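Local coordinates for protein FMN reductase (NADPH) (Bacillus subtilis, PDB 3N2S) that uses NADPH to reduce flavin mononucleotide and also reduces nitroaromatic compounds, quinones and azo dyes, working as a homodimer, at residues S47-S52 with V78-L83; R58-L63 with D143-V148; G137-L142 with T235-Y240; H154-F159 with K242-N247. All blocks are in the same frame, centred on the assembly; numbering follows the deposited sequence.

Contact 1 (S47-S52 with V78-L83); sequences SIIGVS and VFCADL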
loop_
_atom_site.group_PDB
_atom_site.type_symbol
_atom_site.label_atom_id
_atom_site.label_comp_id
_atom_site.label_asym_id
_atom_site.label_seq_id
_atom_site.Cartn_x
_atom_site.Cartn_y
_atom_site.Cartn_z
ATOM N N SER A 47 6.300 5.919 9.105
ATOM C CA SER A 47 6.044 6.257 10.492
ATOM C C SER A 47 4.556 6.290 10.704
ATOM O O SER A 47 3.792 6.492 9.753
ATOM C CB SER A 47 6.681 7.592 10.876
ATOM O OG SER A 47 7.983 7.324 11.364
ATOM N N ILE A 48 4.134 6.007 11.942
ATOM C CA ILE A 48 2.729 5.979 12.333
ATOM C C ILE A 48 2.561 6.949 13.483
ATOM O O ILE A 48 3.210 6.788 14.519
ATOM C CB ILE A 48 2.278 4.545 12.719
ATOM C CG1 ILE A 48 2.615 3.510 11.615
ATOM C CG2 ILE A 48 0.785 4.522 13.105
ATOM C CD1 ILE A 48 2.529 2.005 12.066
ATOM N N ILE A 49 1.713 7.962 13.309
ATOM C CA ILE A 49 1.484 8.918 14.396
ATOM C C ILE A 49 0.111 8.622 14.996
ATOM O O ILE A 49 -0.896 8.746 14.304
ATOM C CB ILE A 49 1.647 10.401 13.952
ATOM C CG1 ILE A 49 3.043 10.614 13.276
ATOM C CG2 ILE A 49 1.458 11.359 15.176
ATOM C CD1 ILE A 49 3.209 11.881 12.590
ATOM N N GLY A 50 0.093 8.222 16.265
ATOM C CA GLY A 50 -1.140 7.949 16.990
ATOM C C GLY A 50 -1.673 9.238 17.598
ATOM O O GLY A 50 -1.042 9.829 18.487
ATOM N N VAL A 51 -2.815 9.707 17.085
ATOM C CA VAL A 51 -3.409 10.980 17.515
ATOM C C VAL A 51 -4.558 10.750 18.513
ATOM O O VAL A 51 -5.604 10.188 18.166
ATOM C CB VAL A 51 -3.815 11.887 16.319
ATOM C CG1 VAL A 51 -4.182 13.308 16.790
ATOM C CG2 VAL A 51 -2.696 11.953 15.276
ATOM N N SER A 52 -4.312 11.140 19.774
ATOM C CA SER A 52 -5.288 11.036 20.857
ATOM C C SER A 52 -5.635 12.431 21.428
ATOM O O SER A 52 -6.664 12.570 22.076
ATOM C CB SER A 52 -4.794 10.095 21.951
ATOM O OG SER A 52 -3.599 10.589 22.529
ATOM N N VAL A 78 -2.078 8.170 11.919
ATOM C CA VAL A 78 -1.713 8.849 10.671
ATOM C C VAL A 78 -0.504 8.120 10.095
ATOM O O VAL A 78 0.551 8.066 10.744
ATOM C CB VAL A 78 -1.506 10.392 10.766
ATOM C CG1 VAL A 78 -1.082 10.971 9.405
ATOM C CG2 VAL A 78 -2.775 11.080 11.270
ATOM N N PHE A 79 -0.662 7.561 8.877
ATOM C CA PHE A 79 0.423 6.850 8.204
ATOM C C PHE A 79 1.205 7.817 7.368
ATOM O O PHE A 79 0.619 8.542 6.559
ATOM C CB PHE A 79 -0.099 5.661 7.355
ATOM C CG PHE A 79 -0.421 4.472 8.224
ATOM C CD1 PHE A 79 0.478 3.417 8.348
ATOM C CD2 PHE A 79 -1.600 4.432 8.969
ATOM C CE1 PHE A 79 0.200 2.336 9.193
ATOM C CE2 PHE A 79 -1.888 3.341 9.795
ATOM C CZ PHE A 79 -0.980 2.302 9.907
ATOM N N CYS A 80 2.532 7.815 7.549
ATOM C CA CYS A 80 3.429 8.714 6.802
ATOM C C CYS A 80 4.458 7.954 6.031
ATOM O O CYS A 80 5.031 7.012 6.573
ATOM C CB CYS A 80 4.143 9.688 7.742
ATOM S SG CYS A 80 3.064 10.613 8.848
ATOM N N ALA A 81 4.820 8.471 4.831
ATOM C CA ALA A 81 5.998 8.018 4.099
ATOM C C ALA A 81 7.121 8.654 4.924
ATOM O O ALA A 81 6.990 9.815 5.341
ATOM C CB ALA A 81 5.986 8.570 2.673
ATOM N N ASP A 82 8.162 7.887 5.269
ATOM C CA ASP A 82 9.243 8.405 6.115
ATOM C C ASP A 82 10.617 8.025 5.586
ATOM O O ASP A 82 11.002 6.863 5.651
ATOM C CB ASP A 82 9.076 7.928 7.589
ATOM C CG ASP A 82 10.029 8.533 8.623
ATOM O OD1 ASP A 82 11.144 8.938 8.245
ATOM O OD2 ASP A 82 9.700 8.499 9.826
ATOM N N LEU A 83 11.367 9.029 5.135
ATOM C CA LEU A 83 12.767 8.878 4.704
ATOM C C LEU A 83 13.680 9.737 5.595
ATOM O O LEU A 83 14.906 9.779 5.414
ATOM C CB LEU A 83 12.920 9.180 3.217
ATOM C CG LEU A 83 12.236 8.151 2.277
ATOM C CD1 LEU A 83 12.232 8.599 0.849
ATOM C CD2 LEU A 83 12.860 6.763 2.410
#

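Contact 2 (R58-L63 with D143-V148); sequences RELSVL and DKVTEV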
loop_
_atom_site.group_PDB
_atom_site.type_symbol
_atom_site.label_atom_id
_atom_site.label_comp_id
_atom_site.label_asym_id
_atom_site.label_seq_id
_atom_site.Cartn_x
_atom_site.Cartn_y
_atom_site.Cartn_z
ATOM N N ARG A 58 -9.516 17.022 16.261
ATOM C CA ARG A 58 -10.487 17.998 15.753
ATOM C C ARG A 58 -9.942 18.712 14.532
ATOM O O ARG A 58 -10.626 18.772 13.514
ATOM C CB ARG A 58 -10.893 19.020 16.843
ATOM C CG ARG A 58 -12.098 19.864 16.407
ATOM C CD ARG A 58 -12.113 21.240 17.053
ATOM N NE ARG A 58 -10.870 21.999 16.847
ATOM C CZ ARG A 58 -10.609 22.751 15.783
ATOM N NH1 ARG A 58 -9.458 23.400 15.690
ATOM N NH2 ARG A 58 -11.492 22.851 14.799
ATOM N N GLU A 59 -8.715 19.252 14.621
ATOM C CA GLU A 59 -8.103 19.963 13.496
ATOM C C GLU A 59 -8.024 19.064 12.274
ATOM O O GLU A 59 -8.366 19.494 11.177
ATOM C CB GLU A 59 -6.682 20.454 13.842
ATOM C CG GLU A 59 -6.604 21.570 14.862
ATOM C CD GLU A 59 -5.168 21.841 15.262
ATOM O OE1 GLU A 59 -4.598 21.047 16.051
ATOM O OE2 GLU A 59 -4.595 22.813 14.725
ATOM N N LEU A 60 -7.556 17.821 12.452
ATOM C CA LEU A 60 -7.428 16.863 11.349
ATOM C C LEU A 60 -8.782 16.546 10.738
ATOM O O LEU A 60 -8.886 16.459 9.516
ATOM C CB LEU A 60 -6.717 15.574 11.823
ATOM C CG LEU A 60 -5.238 15.743 12.266
ATOM C CD1 LEU A 60 -4.724 14.500 12.940
ATOM C CD2 LEU A 60 -4.325 16.203 11.101
ATOM N N SER A 61 -9.830 16.420 11.569
ATOM C CA SER A 61 -11.186 16.177 11.077
ATOM C C SER A 61 -11.596 17.325 10.131
ATOM O O SER A 61 -12.099 17.068 9.039
ATOM C CB SER A 61 -12.170 16.097 12.250
ATOM O OG SER A 61 -13.496 16.112 11.754
ATOM N N VAL A 62 -11.362 18.586 10.560
ATOM C CA VAL A 62 -11.698 19.786 9.771
ATOM C C VAL A 62 -10.915 19.793 8.467
ATOM O O VAL A 62 -11.517 19.929 7.387
ATOM C CB VAL A 62 -11.499 21.103 10.571
ATOM C CG1 VAL A 62 -11.691 22.328 9.674
ATOM C CG2 VAL A 62 -12.457 21.152 11.747
ATOM N N LEU A 63 -9.581 19.613 8.558
ATOM C CA LEU A 63 -8.703 19.583 7.379
ATOM C C LEU A 63 -9.117 18.479 6.420
ATOM O O LEU A 63 -9.047 18.679 5.213
ATOM C CB LEU A 63 -7.211 19.457 7.786
ATOM C CG LEU A 63 -6.642 20.610 8.639
ATOM C CD1 LEU A 63 -5.284 20.239 9.262
ATOM C CD2 LEU A 63 -6.585 21.912 7.849
ATOM N N ASP A 143 0.004 20.852 4.159
ATOM C CA ASP A 143 0.855 21.857 4.814
ATOM C C ASP A 143 0.355 22.088 6.232
ATOM O O ASP A 143 1.151 22.118 7.158
ATOM C CB ASP A 143 0.905 23.173 4.015
ATOM C CG ASP A 143 2.157 24.018 4.285
ATOM O OD1 ASP A 143 2.342 24.460 5.443
ATOM O OD2 ASP A 143 2.924 24.272 3.327
ATOM N N LYS A 144 -0.973 22.153 6.422
ATOM C CA LYS A 144 -1.549 22.328 7.753
ATOM C C LYS A 144 -1.469 21.045 8.572
ATOM O O LYS A 144 -1.244 21.118 9.775
ATOM C CB LYS A 144 -2.978 22.890 7.674
ATOM C CG LYS A 144 -2.990 24.314 7.119
ATOM C CD LYS A 144 -4.368 24.959 7.134
ATOM C CE LYS A 144 -4.402 26.283 6.394
ATOM N NZ LYS A 144 -3.439 27.276 6.945
ATOM N N VAL A 145 -1.621 19.870 7.935
ATOM C CA VAL A 145 -1.503 18.559 8.597
ATOM C C VAL A 145 -0.067 18.377 9.149
ATOM O O VAL A 145 0.094 17.999 10.318
ATOM C CB VAL A 145 -1.953 17.397 7.665
ATOM C CG1 VAL A 145 -1.604 16.039 8.258
ATOM C CG2 VAL A 145 -3.459 17.483 7.377
ATOM N N THR A 146 0.969 18.764 8.342
ATOM C CA THR A 146 2.357 18.662 8.798
ATOM C C THR A 146 2.613 19.589 9.992
ATOM O O THR A 146 3.424 19.244 10.852
ATOM C CB THR A 146 3.368 18.884 7.652
ATOM O OG1 THR A 146 3.222 20.198 7.118
ATOM C CG2 THR A 146 3.241 17.842 6.538
ATOM N N GLU A 147 1.896 20.741 10.071
ATOM C CA GLU A 147 2.016 21.652 11.210
ATOM C C GLU A 147 1.355 21.037 12.451
ATOM O O GLU A 147 1.908 21.151 13.541
ATOM C CB GLU A 147 1.371 23.019 10.919
ATOM C CG GLU A 147 2.042 23.834 9.839
ATOM C CD GLU A 147 1.509 25.249 9.829
ATOM O OE1 GLU A 147 0.756 25.598 8.894
ATOM O OE2 GLU A 147 1.794 25.995 10.794
ATOM N N VAL A 148 0.170 20.381 12.290
ATOM C CA VAL A 148 -0.531 19.730 13.413
ATOM C C VAL A 148 0.364 18.614 14.001
ATOM O O VAL A 148 0.531 18.513 15.224
ATOM C CB VAL A 148 -1.933 19.180 12.982
ATOM C CG1 VAL A 148 -2.542 18.268 14.047
ATOM C CG2 VAL A 148 -2.898 20.302 12.633
#

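Contact 3 (G137-L142 with T235-Y240); sequences GIRNEL and TYLNDY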
loop_
_atom_site.group_PDB
_atom_site.type_symbol
_atom_site.label_atom_id
_atom_site.label_comp_id
_atom_site.label_asym_id
_atom_site.label_seq_id
_atom_site.Cartn_x
_atom_site.Cartn_y
_atom_site.Cartn_z
ATOM N N GLY A 137 -8.664 12.193 3.149
ATOM C CA GLY A 137 -9.110 13.578 3.244
ATOM C C GLY A 137 -8.077 14.522 3.827
ATOM O O GLY A 137 -8.070 15.708 3.486
ATOM N N ILE A 138 -7.160 14.009 4.676
ATOM C CA ILE A 138 -6.055 14.818 5.235
ATOM C C ILE A 138 -5.160 15.413 4.108
ATOM O O ILE A 138 -4.523 16.451 4.314
ATOM C CB ILE A 138 -5.205 14.075 6.312
ATOM C CG1 ILE A 138 -4.433 12.874 5.720
ATOM C CG2 ILE A 138 -6.053 13.692 7.534
ATOM C CD1 ILE A 138 -3.273 12.380 6.584
ATOM N N ARG A 139 -5.164 14.786 2.899
ATOM C CA ARG A 139 -4.378 15.307 1.759
ATOM C C ARG A 139 -4.966 16.585 1.130
ATOM O O ARG A 139 -4.366 17.132 0.203
ATOM C CB ARG A 139 -4.110 14.229 0.687
ATOM C CG ARG A 139 -3.217 13.098 1.193
ATOM C CD ARG A 139 -2.606 12.294 0.062
ATOM N NE ARG A 139 -3.602 11.840 -0.917
ATOM C CZ ARG A 139 -4.354 10.743 -0.803
ATOM N NH1 ARG A 139 -4.263 9.972 0.276
ATOM N NH2 ARG A 139 -5.236 10.437 -1.746
ATOM N N ASN A 140 -6.119 17.073 1.642
ATOM C CA ASN A 140 -6.709 18.338 1.183
ATOM C C ASN A 140 -5.796 19.494 1.587
ATOM O O ASN A 140 -5.691 20.473 0.849
ATOM C CB ASN A 140 -8.110 18.565 1.803
ATOM C CG ASN A 140 -9.205 17.673 1.289
ATOM O OD1 ASN A 140 -9.190 17.230 0.143
ATOM N ND2 ASN A 140 -10.215 17.437 2.119
ATOM N N GLU A 141 -5.149 19.396 2.766
ATOM C CA GLU A 141 -4.334 20.472 3.329
ATOM C C GLU A 141 -3.093 19.918 4.016
ATOM O O GLU A 141 -2.925 20.113 5.211
ATOM C CB GLU A 141 -5.180 21.284 4.333
ATOM C CG GLU A 141 -6.467 21.857 3.759
ATOM C CD GLU A 141 -6.851 23.246 4.224
ATOM O OE1 GLU A 141 -8.046 23.453 4.535
ATOM O OE2 GLU A 141 -5.967 24.131 4.254
ATOM N N LEU A 142 -2.229 19.202 3.276
ATOM C CA LEU A 142 -1.041 18.600 3.885
ATOM C C LEU A 142 -0.106 19.573 4.611
ATOM O O LEU A 142 0.477 19.170 5.605
ATOM C CB LEU A 142 -0.260 17.725 2.906
ATOM C CG LEU A 142 -0.729 16.296 2.669
ATOM C CD1 LEU A 142 0.303 15.557 1.844
ATOM C CD2 LEU A 142 -1.014 15.525 4.016
ATOM N N THR A 235 -4.236 19.397 -6.964
ATOM C CA THR A 235 -3.130 19.714 -7.900
ATOM C C THR A 235 -1.874 20.256 -7.184
ATOM O O THR A 235 -0.762 19.974 -7.633
ATOM C CB THR A 235 -3.616 20.687 -8.998
ATOM O OG1 THR A 235 -3.910 21.952 -8.406
ATOM C CG2 THR A 235 -4.829 20.173 -9.727
ATOM N N TYR A 236 -2.054 20.983 -6.058
ATOM C CA TYR A 236 -0.978 21.556 -5.232
ATOM C C TYR A 236 0.047 20.492 -4.787
ATOM O O TYR A 236 1.195 20.834 -4.501
ATOM C CB TYR A 236 -1.554 22.318 -4.016
ATOM C CG TYR A 236 -1.826 21.443 -2.801
ATOM C CD1 TYR A 236 -0.891 21.326 -1.781
ATOM C CD2 TYR A 236 -3.009 20.711 -2.691
ATOM C CE1 TYR A 236 -1.115 20.496 -0.685
ATOM C CE2 TYR A 236 -3.247 19.877 -1.591
ATOM C CZ TYR A 236 -2.298 19.783 -0.589
ATOM O OH TYR A 236 -2.513 18.990 0.501
ATOM N N LEU A 237 -0.387 19.207 -4.690
ATOM C CA LEU A 237 0.490 18.100 -4.292
ATOM C C LEU A 237 1.651 17.877 -5.261
ATOM O O LEU A 237 2.692 17.395 -4.838
ATOM C CB LEU A 237 -0.291 16.801 -4.041
ATOM C CG LEU A 237 -1.224 16.816 -2.799
ATOM C CD1 LEU A 237 -2.109 15.589 -2.767
ATOM C CD2 LEU A 237 -0.406 16.883 -1.504
ATOM N N ASN A 238 1.493 18.236 -6.548
ATOM C CA ASN A 238 2.564 18.124 -7.558
ATOM C C ASN A 238 3.828 18.809 -7.040
ATOM O O ASN A 238 4.907 18.205 -7.044
ATOM C CB ASN A 238 2.125 18.777 -8.890
ATOM C CG ASN A 238 0.997 18.088 -9.604
ATOM O OD1 ASN A 238 0.479 17.045 -9.178
ATOM N ND2 ASN A 238 0.573 18.677 -10.709
ATOM N N ASP A 239 3.665 20.048 -6.512
ATOM C CA ASP A 239 4.762 20.826 -5.957
ATOM C C ASP A 239 4.964 20.571 -4.488
ATOM O O ASP A 239 6.114 20.574 -4.058
ATOM C CB ASP A 239 4.555 22.335 -6.195
ATOM C CG ASP A 239 4.499 22.696 -7.674
ATOM O OD1 ASP A 239 5.321 22.151 -8.459
ATOM O OD2 ASP A 239 3.636 23.505 -8.048
ATOM N N TYR A 240 3.874 20.396 -3.701
ATOM C CA TYR A 240 4.004 20.196 -2.253
ATOM C C TYR A 240 4.808 18.953 -1.873
ATOM O O TYR A 240 5.616 19.031 -0.941
ATOM C CB TYR A 240 2.657 20.261 -1.507
ATOM C CG TYR A 240 2.839 20.219 -0.010
ATOM C CD1 TYR A 240 3.172 21.368 0.701
ATOM C CD2 TYR A 240 2.779 19.014 0.685
ATOM C CE1 TYR A 240 3.415 21.321 2.067
ATOM C CE2 TYR A 240 3.034 18.953 2.050
ATOM C CZ TYR A 240 3.338 20.111 2.738
ATOM O OH TYR A 240 3.596 20.041 4.080
#

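Contact 4 (H154-F159 with K242-N247); sequences HVLPLF and KEKGFN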
loop_
_atom_site.group_PDB
_atom_site.type_symbol
_atom_site.label_atom_id
_atom_site.label_comp_id
_atom_site.label_asym_id
_atom_site.label_seq_id
_atom_site.Cartn_x
_atom_site.Cartn_y
_atom_site.Cartn_z
ATOM N N HIS A 154 11.257 15.209 4.646
ATOM C CA HIS A 154 11.350 13.773 4.289
ATOM C C HIS A 154 10.298 12.905 4.981
ATOM O O HIS A 154 10.440 11.680 5.043
ATOM C CB HIS A 154 12.775 13.204 4.450
ATOM C CG HIS A 154 13.782 13.970 3.660
ATOM N ND1 HIS A 154 13.778 13.946 2.280
ATOM C CD2 HIS A 154 14.748 14.807 4.087
ATOM C CE1 HIS A 154 14.760 14.751 1.909
ATOM N NE2 HIS A 154 15.367 15.297 2.962
ATOM N N VAL A 155 9.247 13.552 5.501
ATOM C CA VAL A 155 8.109 12.870 6.130
ATOM C C VAL A 155 6.849 13.404 5.436
ATOM O O VAL A 155 6.644 14.620 5.375
ATOM C CB VAL A 155 8.050 12.975 7.682
ATOM C CG1 VAL A 155 6.786 12.313 8.233
ATOM C CG2 VAL A 155 9.275 12.345 8.327
ATOM N N LEU A 156 6.049 12.495 4.849
ATOM C CA LEU A 156 4.840 12.897 4.151
ATOM C C LEU A 156 3.610 12.168 4.705
ATOM O O LEU A 156 3.458 10.967 4.445
ATOM C CB LEU A 156 4.978 12.634 2.623
ATOM C CG LEU A 156 3.860 13.214 1.722
ATOM C CD1 LEU A 156 3.966 14.765 1.624
ATOM C CD2 LEU A 156 3.944 12.640 0.321
ATOM N N PRO A 157 2.681 12.869 5.397
ATOM C CA PRO A 157 1.432 12.193 5.825
ATOM C C PRO A 157 0.651 11.776 4.562
ATOM O O PRO A 157 0.594 12.524 3.597
ATOM C CB PRO A 157 0.697 13.270 6.636
ATOM C CG PRO A 157 1.785 14.305 7.002
ATOM C CD PRO A 157 2.675 14.300 5.782
ATOM N N LEU A 158 0.163 10.532 4.530
ATOM C CA LEU A 158 -0.517 9.980 3.355
ATOM C C LEU A 158 -2.010 9.856 3.588
ATOM O O LEU A 158 -2.803 10.191 2.710
ATOM C CB LEU A 158 0.066 8.580 3.012
ATOM C CG LEU A 158 1.594 8.477 2.884
ATOM C CD1 LEU A 158 2.008 7.045 2.591
ATOM C CD2 LEU A 158 2.112 9.406 1.766
ATOM N N PHE A 159 -2.386 9.301 4.746
ATOM C CA PHE A 159 -3.796 9.091 5.119
ATOM C C PHE A 159 -3.855 8.772 6.595
ATOM O O PHE A 159 -2.866 8.309 7.171
ATOM C CB PHE A 159 -4.438 7.919 4.325
ATOM C CG PHE A 159 -3.588 6.662 4.309
ATOM C CD1 PHE A 159 -3.640 5.754 5.360
ATOM C CD2 PHE A 159 -2.724 6.395 3.244
ATOM C CE1 PHE A 159 -2.825 4.632 5.364
ATOM C CE2 PHE A 159 -1.909 5.258 3.248
ATOM C CZ PHE A 159 -1.962 4.386 4.307
ATOM N N LYS A 242 7.289 17.612 -3.496
ATOM C CA LYS A 242 8.673 18.018 -3.814
ATOM C C LYS A 242 9.253 18.903 -2.716
ATOM O O LYS A 242 10.414 18.725 -2.351
ATOM C CB LYS A 242 8.727 18.736 -5.176
ATOM C CG LYS A 242 8.430 17.828 -6.363
ATOM C CD LYS A 242 8.344 18.614 -7.657
ATOM C CE LYS A 242 7.803 17.787 -8.804
ATOM N NZ LYS A 242 8.768 16.755 -9.288
ATOM N N GLU A 243 8.426 19.823 -2.155
ATOM C CA GLU A 243 8.772 20.722 -1.052
ATOM C C GLU A 243 9.153 19.905 0.191
ATOM O O GLU A 243 10.008 20.332 0.966
ATOM C CB GLU A 243 7.577 21.659 -0.747
ATOM C CG GLU A 243 7.827 22.765 0.269
ATOM C CD GLU A 243 6.623 23.651 0.552
ATOM O OE1 GLU A 243 5.822 23.894 -0.380
ATOM O OE2 GLU A 243 6.484 24.110 1.708
ATOM N N LYS A 244 8.531 18.721 0.372
ATOM C CA LYS A 244 8.807 17.848 1.506
ATOM C C LYS A 244 9.969 16.889 1.279
ATOM O O LYS A 244 10.314 16.126 2.178
ATOM C CB LYS A 244 7.524 17.115 1.959
ATOM C CG LYS A 244 6.486 18.048 2.585
ATOM C CD LYS A 244 6.821 18.468 4.017
ATOM C CE LYS A 244 7.030 19.946 4.156
ATOM N NZ LYS A 244 7.216 20.334 5.577
ATOM N N GLY A 245 10.574 16.949 0.101
ATOM C CA GLY A 245 11.731 16.141 -0.251
ATOM C C GLY A 245 11.433 14.849 -0.972
ATOM O O GLY A 245 12.237 13.920 -0.911
ATOM N N PHE A 246 10.303 14.769 -1.703
ATOM C CA PHE A 246 9.961 13.550 -2.429
ATOM C C PHE A 246 9.711 13.789 -3.893
ATOM O O PHE A 246 9.252 14.862 -4.272
ATOM C CB PHE A 246 8.661 12.922 -1.853
ATOM C CG PHE A 246 8.773 12.389 -0.451
ATOM C CD1 PHE A 246 9.035 11.043 -0.222
ATOM C CD2 PHE A 246 8.580 13.225 0.650
ATOM C CE1 PHE A 246 9.116 10.540 1.085
ATOM C CE2 PHE A 246 8.653 12.721 1.946
ATOM C CZ PHE A 246 8.931 11.381 2.153
ATOM N N ASN A 247 9.903 12.743 -4.701
ATOM C CA ASN A 247 9.513 12.690 -6.118
ATOM C C ASN A 247 10.087 13.820 -7.003
ATOM O O ASN A 247 9.443 14.269 -7.960
ATOM C CB ASN A 247 7.976 12.696 -6.152
ATOM C CG ASN A 247 7.364 12.217 -7.413
ATOM O OD1 ASN A 247 7.811 11.250 -8.008
ATOM N ND2 ASN A 247 6.266 12.846 -7.787
#

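Contact 1 (S47-S52 with V78-L83)
Strands 46-51 and 75-82 are antiparallel neighbours in the central sheet of the nitroreductase fold. Ser47 and Val78 bury the most surface here, followed by Ile49. Ser47 and Cys80 form a hydrogen-bonded pair, with Ser47 N to Cys80 O at 3.0 Å and a return bond from Cys80 N. Ile49 and Val78 form the next such pair. Its Ile49 N to Val78 O bond of 2.8 Å is nearly straight, at 171°. Between them Ile48 faces Phe79, and both side chains point to the sheet face that carries helix 104-127. There Ile48 CG1 lies 3.6 Å from Phe79 CE1. On the other face Val78 CG2 meets Val51 CG2 at 4.1 Å, the two valines side by side. Ile48, Ile49 and Gly50 also pair in parallel with a strand of the second subunit, so the sheet continues across the dimer. Asp82 OD2 bonds to Ser47 OG and to Tyr187 of that subunit, while OD1 takes Arg85 N. An alanine here, lacking this shared carboxylate, would probably weaken the interface and loosen the turn into the next helix. Ser47 OG, also bonded to His183 NE2 of the second subunit, donates to the anti lone pair of Asp82 OD2 at 2.6 Å.

Contact 2 (R58-L63 with D143-V148)
Leu63 and Val148 cover the most surface where helices 54-63 and 142-149 run side by side. Leu63 has CG anti to its carbonyl carbon (chi1 -62°), which sends both methyls toward the other helix. Leu63 CD1 meets Val145 CG2 at 3.8 Å. Both methyls lie on Lys144 CB, with Leu63 CD2 the nearer at 3.7 Å. Lys144 crosses Leu63 at about a right angle. Its aliphatic part makes the contact, and the chain then leads its amino end away. Leu60 takes the same first torsion, and CD2 is the branch that reaches across. Leu60 CD2 touches Val145 CG1 at 3.9 Å and Val148 CG1 at 4.0 Å. Val145 and Val148 both hold CG1 anti to the backbone N. Their methyl pairs are thus turned alike, one helical turn apart. Val148 CG2 meets Leu63 CD1 and also Glu59, whose extended chain slides past it in the opposite direction. Glu59 OE2 comes within 3.7 Å of Val148 CG2, an apolar neighbour for a charged group. Val148 O accepts a bond from Lys56 NZ, which ties the two helices beyond the apolar seam. Val145 also touches Pro157 of strand 155-164. The segments run at 172° with axes 10.3 Å apart: a nearly antiparallel helix pair in the alpha-beta-alpha sandwich, with Leu60 and Val145 buried against the sheet.

Contact 3 (G137-L142 with T235-Y240)
The turn between strand 131-135 and helix 142-149 of the nitroreductase fold meets the C-terminal helix 237-243 here. Tyr236 enters with its hydroxyl end first. Its CG sits in the crowded position between backbone N and carbonyl carbon (chi1 86°), and the ring crosses Leu142 at about a right angle. The side chain of Leu237 covers one ring face, offset toward the rim. Leu237 CD2 then runs on to Leu142 CD1 at 3.7 Å, again roughly at a right angle. Tyr240 is turned differently, with CG anti to its backbone N (chi1 -173°). Tyr240 CE2 packs on Leu142 CB at 3.6 Å, and the Tyr240 hydroxyl bonds to Thr146 OG1. Leu142 thus has two tyrosines and a leucine around it. The guanidinium of Arg139 presents its edge to Leu237 CD1, and its NE forms a salt bridge with Glu105 of the second subunit. At the start of the turn Gly137 N bonds to FMN O4, so the segment also lines the flavin pocket. The Tyr236 hydroxyl acts both ways. Tyr236 OH donates to Arg139 O at 2.6 Å from above the carbonyl plane, and accepts from Leu142 N, at the first turn of the helix, at 2.8 Å and 172°.

Contact 4 (H154-F159 with K242-N247)
A Schellman motif ends helix 237-243 and sets it against the start of strand 155-164. Gly245 is the residue that leaves the helix, with a positive phi of 94°. Gly245 N bonds back to Lys242 O at 3.0 Å. A side chain there would run into His154 ND1 and the carbonyl oxygen before it, so the turn calls for glycine. The preceding carbonyl is used across the contact. His154 N donates to Lys244 O at 2.8 Å, nearly along the C=O axis, although the bond is bent at the hydrogen (148°). The His154 ring has its edge toward Gly245 O, with ND1 3.5 Å away. Its NE2 makes a weak bond to Ser98 OG. His154 leads into one of the central strands of the antiparallel sheet, and Leu156 pairs there with Ala81 of strand 75-82. Phe246 reaches this strand from the turn. Its CG is anti to the carbonyl carbon (chi1 -67°), and the far end of the ring does the touching. Phe246 CZ lies 3.3 Å from His154 O, and Phe246 CE2 is 3.7 Å from Leu156 CB. Val155 N sits at the ring edge. Phe107 and Ser110 of helix 104-127 also touch this ring. An alanine at Phe246 would probably loosen the C-terminal turn from the strand by removing the ring that packs on Leu156. The first torsion of Lys244 puts Lys244 CG 4.2 Å from Leu156 CD1. Bends at chi2 and chi3 then carry its CD past Val155 O and lead the amino end away.

Contacts 1 and 4 share the central sheet: Ala81 N lies 2.9 Å from Leu156 O, a probable hydrogen bond between neighbouring strands. Contact 2 lies against contact 1, where Leu60 CD1 meets Val51 CG2 at 4.0 Å. Contacts 3 and 4 both use helix 237-243, and their centres are 10 Å apart. Leu142 CD1 packs on Leu156 CD1 at 3.8 Å between them. Arg139 NH1 also reaches Leu158 O at 2.8 Å, a probable hydrogen bond. Contact 3 is nearest the flavin, with the Arg139 side chain about 5 Å from FMN. The side chain of Phe79 in contact 1 is about 9 Å from a bound FMN. Contacts 1, 3 and 4 also touch the second subunit.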